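Local atomic coordinates of phosphate-binding protein PstS 2 (Streptococcus pneumoniae, PDB entry 4H1X), a protein that probably serves as the solute-binding subunit of the PstSACB ABC transporter, which imports phosphate into the cell. Residues T10-S15 with Q62-A67; N66-I71 with D252-K257; I71-L76 with G231-V236; T164-L169 with I207-R212. All blocks are in the same frame, centred on the assembly; numbering follows the deposited sequence.

Contact 1: T10-S15 with Q62-A67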
# COMPACT_ATOMS: atom_id res chain seq x y z
N THR A 10 -18.97 -19.81 -12.64
CA THR A 10 -18.14 -19.98 -11.43
C THR A 10 -17.07 -18.87 -11.31
O THR A 10 -16.25 -18.71 -12.22
CB THR A 10 -17.48 -21.37 -11.45
OG1 THR A 10 -18.48 -22.35 -11.71
CG2 THR A 10 -16.71 -21.69 -10.16
N ILE A 11 -17.04 -18.17 -10.17
CA ILE A 11 -16.05 -17.10 -9.96
C ILE A 11 -14.64 -17.70 -9.78
O ILE A 11 -14.46 -18.61 -8.96
CB ILE A 11 -16.45 -16.19 -8.76
CG1 ILE A 11 -17.84 -15.54 -8.97
CG2 ILE A 11 -15.38 -15.10 -8.49
CD1 ILE A 11 -18.38 -14.81 -7.73
N GLU A 12 -13.67 -17.19 -10.55
CA GLU A 12 -12.27 -17.62 -10.44
C GLU A 12 -11.54 -16.56 -9.61
O GLU A 12 -11.25 -15.47 -10.11
CB GLU A 12 -11.63 -17.84 -11.82
CG GLU A 12 -10.26 -18.49 -11.77
CD GLU A 12 -9.38 -18.36 -13.01
OE1 GLU A 12 -9.91 -18.13 -14.12
OE2 GLU A 12 -8.14 -18.52 -12.86
N VAL A 13 -11.32 -16.85 -8.33
CA VAL A 13 -10.67 -15.90 -7.43
C VAL A 13 -9.15 -15.93 -7.68
O VAL A 13 -8.53 -17.00 -7.61
CB VAL A 13 -11.02 -16.22 -5.94
CG1 VAL A 13 -10.29 -15.29 -4.99
CG2 VAL A 13 -12.56 -16.15 -5.71
N ILE A 14 -8.58 -14.79 -7.98
CA ILE A 14 -7.13 -14.65 -8.16
C ILE A 14 -6.57 -14.05 -6.89
O ILE A 14 -6.91 -12.91 -6.56
CB ILE A 14 -6.73 -13.78 -9.41
CG1 ILE A 14 -7.47 -14.19 -10.73
CG2 ILE A 14 -5.19 -13.72 -9.59
CD1 ILE A 14 -7.38 -15.62 -11.15
N SER A 15 -5.72 -14.79 -6.17
CA SER A 15 -5.08 -14.28 -4.96
C SER A 15 -3.62 -13.94 -5.23
O SER A 15 -2.99 -14.55 -6.11
CB SER A 15 -5.17 -15.33 -3.84
OG SER A 15 -4.34 -14.97 -2.75
N GLN A 62 -7.51 -10.28 -17.21
CA GLN A 62 -7.76 -10.01 -18.64
C GLN A 62 -7.95 -11.33 -19.43
O GLN A 62 -8.71 -11.36 -20.39
CB GLN A 62 -6.59 -9.21 -19.25
CG GLN A 62 -6.91 -8.69 -20.67
CD GLN A 62 -5.76 -8.00 -21.37
OE1 GLN A 62 -4.65 -7.87 -20.85
NE2 GLN A 62 -6.02 -7.53 -22.58
N GLY A 63 -7.25 -12.39 -19.02
CA GLY A 63 -7.26 -13.68 -19.71
C GLY A 63 -8.41 -14.63 -19.42
O GLY A 63 -8.56 -15.66 -20.09
N ASN A 64 -9.22 -14.31 -18.40
CA ASN A 64 -10.31 -15.19 -18.00
C ASN A 64 -11.56 -14.37 -17.68
O ASN A 64 -11.54 -13.58 -16.74
CB ASN A 64 -9.84 -16.05 -16.82
CG ASN A 64 -8.63 -16.91 -17.15
OD1 ASN A 64 -8.74 -17.98 -17.78
ND2 ASN A 64 -7.42 -16.38 -16.89
N ALA A 65 -12.65 -14.58 -18.45
CA ALA A 65 -13.91 -13.84 -18.30
C ALA A 65 -14.51 -13.89 -16.88
O ALA A 65 -15.18 -12.94 -16.48
CB ALA A 65 -14.95 -14.34 -19.28
N ASN A 66 -14.31 -15.01 -16.16
CA ASN A 66 -14.89 -15.24 -14.82
C ASN A 66 -13.97 -14.85 -13.66
O ASN A 66 -14.33 -15.11 -12.50
CB ASN A 66 -15.22 -16.72 -14.66
CG ASN A 66 -16.33 -17.22 -15.55
OD1 ASN A 66 -17.26 -16.49 -15.90
ND2 ASN A 66 -16.26 -18.49 -15.91
N ALA A 67 -12.82 -14.23 -13.95
CA ALA A 67 -11.87 -13.99 -12.87
C ALA A 67 -12.10 -12.66 -12.13
O ALA A 67 -12.71 -11.72 -12.65
CB ALA A 67 -10.43 -14.05 -13.41

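Contact 2: N66-I71 with D252-K257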
# COMPACT_ATOMS: atom_id res chain seq x y z
N ASN A 66 -14.31 -15.01 -16.16
CA ASN A 66 -14.89 -15.24 -14.82
C ASN A 66 -13.97 -14.85 -13.66
O ASN A 66 -14.33 -15.11 -12.50
CB ASN A 66 -15.22 -16.72 -14.66
CG ASN A 66 -16.33 -17.22 -15.55
OD1 ASN A 66 -17.26 -16.49 -15.90
ND2 ASN A 66 -16.26 -18.49 -15.91
N ALA A 67 -12.82 -14.23 -13.95
CA ALA A 67 -11.87 -13.99 -12.87
C ALA A 67 -12.10 -12.66 -12.13
O ALA A 67 -12.71 -11.72 -12.65
CB ALA A 67 -10.43 -14.05 -13.41
N ILE A 68 -11.61 -12.63 -10.89
CA ILE A 68 -11.59 -11.43 -10.05
C ILE A 68 -10.28 -11.42 -9.28
O ILE A 68 -9.83 -12.47 -8.80
CB ILE A 68 -12.83 -11.34 -9.11
CG1 ILE A 68 -12.90 -9.95 -8.40
CG2 ILE A 68 -12.89 -12.51 -8.09
CD1 ILE A 68 -14.20 -9.81 -7.58
N GLY A 69 -9.70 -10.24 -9.14
CA GLY A 69 -8.43 -10.10 -8.42
C GLY A 69 -8.32 -8.72 -7.82
O GLY A 69 -9.24 -7.91 -7.93
N TYR A 70 -7.18 -8.46 -7.15
CA TYR A 70 -6.96 -7.14 -6.57
C TYR A 70 -5.56 -6.67 -6.92
O TYR A 70 -4.62 -7.48 -6.98
CB TYR A 70 -7.20 -7.11 -5.04
CG TYR A 70 -6.48 -8.23 -4.31
CD1 TYR A 70 -5.13 -8.11 -3.98
CD2 TYR A 70 -7.15 -9.39 -3.94
CE1 TYR A 70 -4.45 -9.16 -3.34
CE2 TYR A 70 -6.48 -10.44 -3.31
CZ TYR A 70 -5.14 -10.31 -2.99
OH TYR A 70 -4.50 -11.36 -2.37
N ILE A 71 -5.42 -5.37 -7.19
CA ILE A 71 -4.14 -4.75 -7.54
C ILE A 71 -4.03 -3.38 -6.90
O ILE A 71 -5.05 -2.75 -6.54
CB ILE A 71 -4.00 -4.58 -9.10
CG1 ILE A 71 -5.13 -3.63 -9.67
CG2 ILE A 71 -3.93 -5.93 -9.87
CD1 ILE A 71 -5.10 -3.28 -11.16
N ASP A 252 -17.22 -12.09 0.95
CA ASP A 252 -17.86 -13.36 0.59
C ASP A 252 -17.19 -13.99 -0.64
O ASP A 252 -16.94 -15.20 -0.66
CB ASP A 252 -19.35 -13.15 0.30
CG ASP A 252 -20.23 -13.04 1.53
OD1 ASP A 252 -19.69 -13.08 2.66
OD2 ASP A 252 -21.47 -12.90 1.36
N VAL A 253 -16.88 -13.17 -1.66
CA VAL A 253 -16.24 -13.66 -2.88
C VAL A 253 -14.80 -14.14 -2.58
O VAL A 253 -14.46 -15.28 -2.94
CB VAL A 253 -16.28 -12.59 -4.01
CG1 VAL A 253 -15.40 -12.99 -5.19
CG2 VAL A 253 -17.73 -12.36 -4.50
N PHE A 254 -13.98 -13.30 -1.94
CA PHE A 254 -12.58 -13.64 -1.72
C PHE A 254 -12.38 -14.74 -0.66
O PHE A 254 -11.35 -15.41 -0.71
CB PHE A 254 -11.72 -12.40 -1.46
CG PHE A 254 -11.34 -11.75 -2.78
CD1 PHE A 254 -10.20 -12.15 -3.47
CD2 PHE A 254 -12.18 -10.82 -3.39
CE1 PHE A 254 -9.86 -11.59 -4.70
CE2 PHE A 254 -11.84 -10.25 -4.62
CZ PHE A 254 -10.66 -10.62 -5.26
N SER A 255 -13.37 -14.97 0.24
CA SER A 255 -13.33 -16.07 1.22
C SER A 255 -13.98 -17.35 0.65
O SER A 255 -14.01 -18.38 1.33
CB SER A 255 -14.04 -15.69 2.52
OG SER A 255 -15.43 -15.53 2.27
N GLY A 256 -14.50 -17.28 -0.57
CA GLY A 256 -15.11 -18.40 -1.29
C GLY A 256 -16.52 -18.80 -0.86
O GLY A 256 -16.94 -19.93 -1.13
N LYS A 257 -17.26 -17.87 -0.23
CA LYS A 257 -18.64 -18.10 0.24
C LYS A 257 -19.68 -17.85 -0.86
O LYS A 257 -20.75 -18.46 -0.84
CB LYS A 257 -18.94 -17.21 1.45
CG LYS A 257 -18.22 -17.62 2.72
CD LYS A 257 -18.40 -16.57 3.81
CE LYS A 257 -17.42 -16.75 4.95
NZ LYS A 257 -17.67 -15.80 6.05

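Contact 3: I71-L76 with G231-V236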
# COMPACT_ATOMS: atom_id res chain seq x y z
N ILE A 71 -5.42 -5.37 -7.19
CA ILE A 71 -4.14 -4.75 -7.54
C ILE A 71 -4.03 -3.38 -6.90
O ILE A 71 -5.05 -2.75 -6.54
CB ILE A 71 -4.00 -4.58 -9.10
CG1 ILE A 71 -5.13 -3.63 -9.67
CG2 ILE A 71 -3.93 -5.93 -9.87
CD1 ILE A 71 -5.10 -3.28 -11.16
N SER A 72 -2.79 -2.86 -6.83
CA SER A 72 -2.55 -1.49 -6.40
C SER A 72 -3.30 -0.58 -7.38
O SER A 72 -3.24 -0.80 -8.60
CB SER A 72 -1.04 -1.21 -6.43
OG SER A 72 -0.34 -2.04 -5.52
N LEU A 73 -4.06 0.40 -6.88
CA LEU A 73 -4.87 1.30 -7.71
C LEU A 73 -4.07 1.99 -8.84
O LEU A 73 -4.57 2.10 -9.94
CB LEU A 73 -5.57 2.35 -6.84
CG LEU A 73 -6.50 3.34 -7.55
CD1 LEU A 73 -7.62 2.61 -8.34
CD2 LEU A 73 -7.11 4.29 -6.55
N GLY A 74 -2.84 2.42 -8.55
CA GLY A 74 -1.98 3.08 -9.54
C GLY A 74 -1.60 2.22 -10.73
O GLY A 74 -1.14 2.74 -11.75
N SER A 75 -1.79 0.90 -10.61
CA SER A 75 -1.48 -0.07 -11.66
C SER A 75 -2.67 -0.42 -12.55
O SER A 75 -2.51 -1.23 -13.47
CB SER A 75 -0.91 -1.34 -11.05
OG SER A 75 0.30 -1.07 -10.36
N LEU A 76 -3.86 0.16 -12.30
CA LEU A 76 -5.08 -0.10 -13.08
C LEU A 76 -4.89 0.34 -14.53
O LEU A 76 -4.29 1.39 -14.78
CB LEU A 76 -6.28 0.64 -12.46
CG LEU A 76 -7.64 0.51 -13.15
CD1 LEU A 76 -8.11 -0.94 -13.20
CD2 LEU A 76 -8.66 1.39 -12.45
N GLY A 231 -4.23 2.93 -2.70
CA GLY A 231 -5.56 2.37 -2.89
C GLY A 231 -5.41 0.99 -3.51
O GLY A 231 -4.38 0.68 -4.14
N ILE A 232 -6.42 0.15 -3.31
CA ILE A 232 -6.48 -1.19 -3.88
C ILE A 232 -7.73 -1.26 -4.76
O ILE A 232 -8.82 -0.90 -4.31
CB ILE A 232 -6.45 -2.30 -2.80
CG1 ILE A 232 -5.10 -2.31 -2.03
CG2 ILE A 232 -6.76 -3.69 -3.41
CD1 ILE A 232 -5.12 -3.08 -0.71
N ALA A 233 -7.56 -1.64 -6.02
CA ALA A 233 -8.66 -1.81 -6.97
C ALA A 233 -9.00 -3.28 -7.05
O ALA A 233 -8.09 -4.13 -7.13
CB ALA A 233 -8.25 -1.29 -8.35
N VAL A 234 -10.29 -3.58 -7.04
CA VAL A 234 -10.81 -4.94 -7.25
C VAL A 234 -11.17 -4.99 -8.71
O VAL A 234 -12.01 -4.19 -9.16
CB VAL A 234 -12.00 -5.28 -6.32
CG1 VAL A 234 -12.53 -6.68 -6.63
CG2 VAL A 234 -11.58 -5.19 -4.85
N VAL A 235 -10.54 -5.88 -9.45
CA VAL A 235 -10.68 -5.87 -10.89
C VAL A 235 -11.30 -7.17 -11.43
O VAL A 235 -11.03 -8.26 -10.93
CB VAL A 235 -9.31 -5.57 -11.59
CG1 VAL A 235 -8.88 -4.12 -11.37
CG2 VAL A 235 -8.20 -6.54 -11.15
N VAL A 236 -12.10 -7.01 -12.47
CA VAL A 236 -12.78 -8.07 -13.20
C VAL A 236 -12.47 -7.93 -14.70
O VAL A 236 -11.89 -6.93 -15.12
CB VAL A 236 -14.32 -8.08 -12.94
CG1 VAL A 236 -14.64 -8.32 -11.47
CG2 VAL A 236 -14.99 -6.80 -13.46

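Contact 4: T164-L169 with I207-R212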
# COMPACT_ATOMS: atom_id res chain seq x y z
N THR A 164 7.61 -3.90 3.86
CA THR A 164 8.05 -4.26 2.51
C THR A 164 7.24 -3.46 1.49
O THR A 164 7.73 -3.13 0.41
CB THR A 164 7.88 -5.76 2.27
OG1 THR A 164 6.50 -6.13 2.38
CG2 THR A 164 8.75 -6.61 3.20
N SER A 165 5.96 -3.16 1.83
CA SER A 165 5.07 -2.43 0.91
C SER A 165 5.55 -1.01 0.62
O SER A 165 5.29 -0.49 -0.47
CB SER A 165 3.65 -2.36 1.48
OG SER A 165 3.09 -3.66 1.55
N VAL A 166 6.24 -0.39 1.58
CA VAL A 166 6.71 1.00 1.39
C VAL A 166 8.11 1.04 0.78
O VAL A 166 8.52 2.10 0.29
CB VAL A 166 6.69 1.75 2.75
CG1 VAL A 166 6.93 3.26 2.56
CG2 VAL A 166 5.37 1.51 3.49
N SER A 167 8.85 -0.09 0.79
CA SER A 167 10.24 -0.17 0.33
C SER A 167 10.49 0.36 -1.08
O SER A 167 11.44 1.13 -1.26
CB SER A 167 10.74 -1.61 0.42
OG SER A 167 10.73 -2.03 1.77
N SER A 168 9.67 -0.05 -2.07
CA SER A 168 9.88 0.38 -3.46
C SER A 168 9.78 1.89 -3.57
O SER A 168 10.68 2.50 -4.15
CB SER A 168 8.89 -0.29 -4.41
OG SER A 168 9.25 0.08 -5.73
N LEU A 169 8.74 2.49 -2.97
CA LEU A 169 8.55 3.93 -2.99
C LEU A 169 9.69 4.65 -2.26
O LEU A 169 10.18 5.68 -2.75
CB LEU A 169 7.20 4.32 -2.39
CG LEU A 169 6.94 5.85 -2.33
CD1 LEU A 169 7.00 6.50 -3.74
CD2 LEU A 169 5.63 6.16 -1.65
N ILE A 207 14.56 6.25 10.46
CA ILE A 207 13.16 6.40 10.03
C ILE A 207 12.56 5.01 9.86
O ILE A 207 13.23 4.11 9.33
CB ILE A 207 13.11 7.20 8.70
CG1 ILE A 207 13.72 8.63 8.88
CG2 ILE A 207 11.68 7.33 8.15
CD1 ILE A 207 14.11 9.34 7.53
N GLY A 208 11.31 4.87 10.28
CA GLY A 208 10.57 3.63 10.13
C GLY A 208 9.50 3.76 9.07
O GLY A 208 9.00 4.87 8.84
N MSE A 209 9.15 2.64 8.43
CA MSE A 209 8.13 2.55 7.39
C MSE A 209 7.03 1.63 7.88
O MSE A 209 7.31 0.48 8.24
CB MSE A 209 8.67 2.03 6.05
CG MSE A 209 9.91 2.74 5.55
SE MSE A 209 10.52 1.89 3.87
CE MSE A 209 11.19 0.18 4.52
N VAL A 210 5.81 2.13 7.91
CA VAL A 210 4.63 1.44 8.47
C VAL A 210 3.50 1.58 7.45
O VAL A 210 3.09 2.70 7.17
CB VAL A 210 4.28 2.05 9.86
CG1 VAL A 210 3.01 1.40 10.45
CG2 VAL A 210 5.46 1.91 10.85
N SER A 211 2.99 0.46 6.90
CA SER A 211 1.95 0.54 5.85
C SER A 211 0.53 0.36 6.43
O SER A 211 -0.33 -0.27 5.81
CB SER A 211 2.22 -0.50 4.77
OG SER A 211 2.50 -1.74 5.41
N ARG A 212 0.28 0.94 7.61
CA ARG A 212 -1.01 0.86 8.30
C ARG A 212 -1.04 1.90 9.39
O ARG A 212 -0.02 2.55 9.64
CB ARG A 212 -1.18 -0.55 8.93
CG ARG A 212 -0.04 -0.95 9.87
CD ARG A 212 -0.32 -2.20 10.71
NE ARG A 212 0.88 -2.69 11.41
CZ ARG A 212 1.37 -2.16 12.54
NH1 ARG A 212 0.78 -1.10 13.09
NH2 ARG A 212 2.45 -2.68 13.12

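Contact 1: T10-S15 with Q62-A67
Glu-12 and Ala-67 form a parallel beta bridge between strand 12-16 and the start of strand 67-72, and the pairing closes a beta-alpha-beta crossover. Strand 49-51 runs beside 12-16, helix 54-63 carries the chain back, and 67-72 joins the opposite side of 12-16. A type I turn from Asn-64 to Ala-67, with Ala-67 N bonded to Asn-64 O, swings the chain from the helix into the sheet. The amide of Glu-12 then meets Asn-66 O at 2.9 Å in an almost straight bond (179° at the hydrogen), although the donor stands above the carbonyl plane. The same carbonyl also receives Trp-261 NE1, so two N-H groups grip it. In return, Glu-12 O takes a CA-H...O contact from Ala-67 CA at 3.2 Å.

In the deposited conformer described here, one of two, Glu-12 has CG anti to the backbone N (chi1 -171°) and an extended chain that carries its carboxylate past the backbone to the turn. There Glu-12 OE1 lies 3.4 Å from Asn-64 CB, the carboxylate and amide planes being strongly tilted to each other, a van der Waals contact; the amide ND2 of Asn-64 bonds instead to Ala-60 O. Asn-66 rests its CB against Thr-10 O at 3.3 Å. On the face shared with Glu-12, Ile-14 reaches Ala-67 CB with two atoms, CG1 at 4.0 Å and CD1 at 4.1 Å.

Contact 2: N66-I71 with D252-K257
Phe-254, in the last turn of helix 247-254, points its ring at Ile-68, Gly-69 and Tyr-70 of strand 67-72, and these buried residues make up most of an apolar contact without hydrogen bonds. The tightest point is between the rings, where Phe-254 CE1 comes to 3.6 Å from Tyr-70 CD2; the two rings are oblique, their planes 54° apart. Phe-254 CZ approaches Gly-69 CA at 3.9 Å, that carbon lying at the ring's edge and in its plane. From the other flank, Ile-68 sends CG1 anti to its backbone N (chi1 -171°), which brings Ile-68 CD1 within 3.8 Å of Phe-254 CE2. Ile-68 CG2 meets Val-253 CG1 at 3.9 Å.

The packing ends there. Beyond Phe-254 the helix closes in a Schellman motif at Gly-256, whose positive phi turns the chain away from the strand, toward the exposed Lys-257. On the buried side, Phe-26 completes an aromatic cluster, stacked on Tyr-70 and edge-to-face with Phe-254, while Tyr-70 OH bonds to Arg-16 N. Helix 247-254 thus lies over the sheet, touching Val-13 of strand 12-16 as well as 67-72, with strand 223-236 bordering Ile-68.

Contact 3: I71-L76 with G231-V236
Ile-71 and Ala-233 form an antiparallel hydrogen-bonded pair, with Ile-71 N to Ala-233 O at 2.9 Å and Ala-233 N to Ile-71 O at 2.8 Å, both donors nearly along the C=O axis; Ser-72 and Ile-232 follow as a non-hydrogen-bonded pair. One step on, Leu-73 N gives a straight bond (171°) to Gly-231 O at 2.8 Å, now from above the carbonyl plane, where the strand gives way to the 3-10 segment 73-75.

Ile-71 holds CG1 in the crowded position between its backbone N and carbonyl carbon (chi1 62°), a torsion that sends the chain back across the strand pair. CG1 then borders Ala-233 CB, and the Ile-71 and Val-235 side chains cross at about a right angle, Ile-71 CD1 lying 3.9 Å from Val-235 CG1. Val-235 CG1 also meets Leu-76 CD1 at 3.7 Å, the two side chains running alongside each other, head to tail. Leu-73 CB presses on Gly-231 O at 3.4 Å while Leu-73 CD1 touches Ala-233 CB at 4.0 Å. Helix 54-63 covers Ile-71 through Thr-54, Val-57 and Leu-58.

Ser-72, in the conformer described, makes a weak hydrogen bond to a citrate probably taken from the crystallisation liquor, consistent with a pocket here. The strand order 49-51, 12-16, 67-72, 223-236, 81-85, with 223-236 antiparallel to 67-72, is that of a type II periplasmic binding protein lobe.

Contact 4: T164-L169 with I207-R212
Val-166 and Met-209, the latter present as selenomethionine, centre a helix-on-strand contact in which the first turns of helix 164-180 pack against strand 207-210 in the second lobe. The axes of the two short segments come within 7.5 Å at 117°, and no hydrogen bond joins them. Val-166 CB lies 3.9 Å from Met-209 CB and 4.0 Å from Met-209 SE, the two side chains lying side by side but pointing opposite ways. Met-209 bends at chi3 (-71°), which turns Met-209 CE back toward the helix, 3.6 Å from Ser-167 OG in the conformer described.

Strand 155-162 leads into this helix and pairs in parallel with both 183-190 and 207-210, so the helix is the connection of a beta-alpha-beta crossover, packed across its own sheet as in other periplasmic binding proteins. Val-166 CG2 reaches Ser-211 CB at 3.9 Å, and Phe-106 of strand 103-110 also borders this valine. The hydroxyls bond to other groups: Ser-167 OG with Ser-190 OG and Ser-163 O, Ser-211 OG with Ser-163 OG. Ser-165 and Ser-211 meet CB to CB at 4.0 Å; Ser-165 OG takes a hydrogen bond from Arg-104 NH1 and a weak one joins it to the bound citrate, to which Thr-164 OG1, in the conformer described, also bonds.

Overall arrangement
From the N terminus, contact 1 closes first, the shortest loop of contacts 1 to 3, joining strand 12-16 to the turn after helix 54-63. Contact 2 opens on the residues where contact 1 ends, Asn-66 and Ala-67 being common to both, and spans far along the chain before helix 247-254 returns to cover the same sheet. Contact 3 shares Ile-71 with contact 2 and is nested inside its loop, pairing strand 67-72 with 223-236. Contact 4 lies inside both loops, in the second lobe, its centre about 30 Å from that of contact 1. Contacts 1 to 3 therefore assemble one lobe from both chain ends, while much of the chain between, including contact 4, builds the other.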